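Local coordinates for NAD-dependent protein deacylase 2 (Archaeoglobus fulgidus, PDB 4TWJ) that removes acetyl groups from lysines of proteins, including the archaeal chromatin protein Alba, using NAD as co-substrate and carrying one structural zinc ion, at residues E244-K247 with R248-E252. Sequence-based numbering, arbitrary orientation.
Sequences EEVK and RLRSE
Glu245 and Arg248, one turn apart near the end of the last helix, form a salt bridge in which NH1 of Arg248 lies 3.3 Å from OE1 of Glu245. The bond is bent (135° at the hydrogen): the donor comes to the anti side of the carboxylate, whose plane is turned 49° from the guanidinium. Glu245 reaches this place with CG anti to the backbone N (chi1 -175°) and a bend at chi2, while Arg248 runs extended back along the helix, one guanidinium face over Glu244 O. Cut back to an alanine here, position Glu245 would probably leave the Arg248 guanidinium without its carboxylate mate and freer to swing into solvent. Beyond this pair a Schellman motif ends the helix: Ser251, with positive phi, lets Glu252 N reach Lys247 O at 2.8 Å and Ser251 N reach Arg248 O at 3.1 Å. The turn brings Glu252 back to Arg250, whose NH2 lies 2.9 Å from OE2 of Glu252 in a second salt bridge, though its hydrogen bonds are weak. Lys247 NZ pairs with Glu87 of helix 80-90. Buried Val246 packs CG1 on Arg250 CD (3.7 Å) and touches Ile93 and Ala9, so helix 235-249 ends against helix 2-14 and the loop into strand 94-99.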
loop_
_atom_site.group_PDB
_atom_site.type_symbol
_atom_site.label_atom_id
_atom_site.label_comp_id
_atom_site.label_asym_id
_atom_site.label_seq_id
_atom_site.Cartn_x
_atom_site.Cartn_y
_atom_site.Cartn_z
ATOM N N GLU A 244 -12.883 -0.501 17.310
ATOM C CA GLU A 244 -13.801 -0.718 18.432
ATOM C C GLU A 244 -13.865 0.510 19.344
ATOM O O GLU A 244 -14.949 0.903 19.781
ATOM C CB GLU A 244 -13.414 -1.974 19.227
ATOM C CG GLU A 244 -13.585 -3.278 18.454
ATOM C CD GLU A 244 -14.997 -3.495 17.928
ATOM O OE1 GLU A 244 -15.843 -4.010 18.690
ATOM O OE2 GLU A 244 -15.261 -3.162 16.748
ATOM N N GLU A 245 -12.716 1.131 19.603
ATOM C CA GLU A 245 -12.660 2.334 20.435
ATOM C C GLU A 245 -13.347 3.520 19.757
ATOM O O GLU A 245 -14.066 4.282 20.406
ATOM C CB GLU A 245 -11.209 2.681 20.775
ATOM C CG GLU A 245 -11.026 3.846 21.737
ATOM C CD GLU A 245 -11.495 3.562 23.156
ATOM O OE1 GLU A 245 -11.819 2.400 23.487
ATOM O OE2 GLU A 245 -11.529 4.519 23.955
ATOM N N VAL A 246 -13.131 3.672 18.454
ATOM C CA VAL A 246 -13.806 4.718 17.686
ATOM C C VAL A 246 -15.325 4.540 17.771
ATOM O O VAL A 246 -16.053 5.506 17.977
ATOM C CB VAL A 246 -13.360 4.717 16.208
ATOM C CG1 VAL A 246 -14.200 5.680 15.382
ATOM C CG2 VAL A 246 -11.883 5.078 16.091
ATOM N N LYS A 247 -15.799 3.304 17.617
ATOM C CA LYS A 247 -17.232 3.027 17.724
ATOM C C LYS A 247 -17.765 3.395 19.110
ATOM O O LYS A 247 -18.843 3.974 19.223
ATOM C CB LYS A 247 -17.543 1.565 17.391
ATOM C CG LYS A 247 -17.438 1.249 15.907
ATOM C CD LYS A 247 -17.548 -0.244 15.643
ATOM C CE LYS A 247 -17.370 -0.576 14.169
ATOM N NZ LYS A 247 -18.591 -0.299 13.372
ATOM N N ARG A 248 -17.000 3.087 20.154
ATOM C CA ARG A 248 -17.398 3.454 21.517
ATOM C C ARG A 248 -17.518 4.968 21.691
ATOM O O ARG A 248 -18.475 5.457 22.295
ATOM C CB ARG A 248 -16.420 2.886 22.549
ATOM C CG ARG A 248 -16.464 1.374 22.683
ATOM C CD ARG A 248 -15.582 0.891 23.822
ATOM N NE ARG A 248 -15.342 -0.551 23.745
ATOM C CZ ARG A 248 -14.260 -1.133 23.224
ATOM N NH1 ARG A 248 -13.256 -0.415 22.723
ATOM N NH2 ARG A 248 -14.172 -2.459 23.211
ATOM N N LEU A 249 -16.554 5.710 21.152
ATOM C CA LEU A 249 -16.578 7.171 21.235
ATOM C C LEU A 249 -17.788 7.758 20.515
ATOM O O LEU A 249 -18.302 8.804 20.916
ATOM C CB LEU A 249 -15.290 7.763 20.651
ATOM C CG LEU A 249 -14.018 7.459 21.441
ATOM C CD1 LEU A 249 -12.790 7.808 20.614
ATOM C CD2 LEU A 249 -13.997 8.197 22.772
ATOM N N ARG A 250 -18.240 7.081 19.461
ATOM C CA ARG A 250 -19.392 7.522 18.675
ATOM C C ARG A 250 -20.726 6.931 19.163
ATOM O O ARG A 250 -21.748 7.093 18.502
ATOM C CB ARG A 250 -19.177 7.174 17.197
ATOM C CG ARG A 250 -18.133 8.042 16.511
ATOM C CD ARG A 250 -17.493 7.328 15.330
ATOM N NE ARG A 250 -18.467 6.882 14.332
ATOM C CZ ARG A 250 -18.748 7.503 13.185
ATOM N NH1 ARG A 250 -18.136 8.633 12.832
ATOM N NH2 ARG A 250 -19.653 6.976 12.370
ATOM N N SER A 251 -20.706 6.259 20.315
ATOM C CA SER A 251 -21.891 5.588 20.880
ATOM C C SER A 251 -22.476 4.514 19.957
ATOM O O SER A 251 -23.663 4.200 20.033
ATOM C CB SER A 251 -22.966 6.606 21.275
ATOM O OG SER A 251 -22.438 7.570 22.162
ATOM N N GLU A 252 -21.629 3.943 19.103
ATOM C CA GLU A 252 -22.029 2.849 18.213
ATOM C C GLU A 252 -21.699 1.497 18.842
ATOM O O GLU A 252 -22.118 0.449 18.347
ATOM C CB GLU A 252 -21.356 3.017 16.850
ATOM C CG GLU A 252 -21.918 4.205 16.080
ATOM C CD GLU A 252 -21.049 4.676 14.931
ATOM O OE1 GLU A 252 -20.037 4.022 14.610
ATOM O OE2 GLU A 252 -21.387 5.725 14.342
#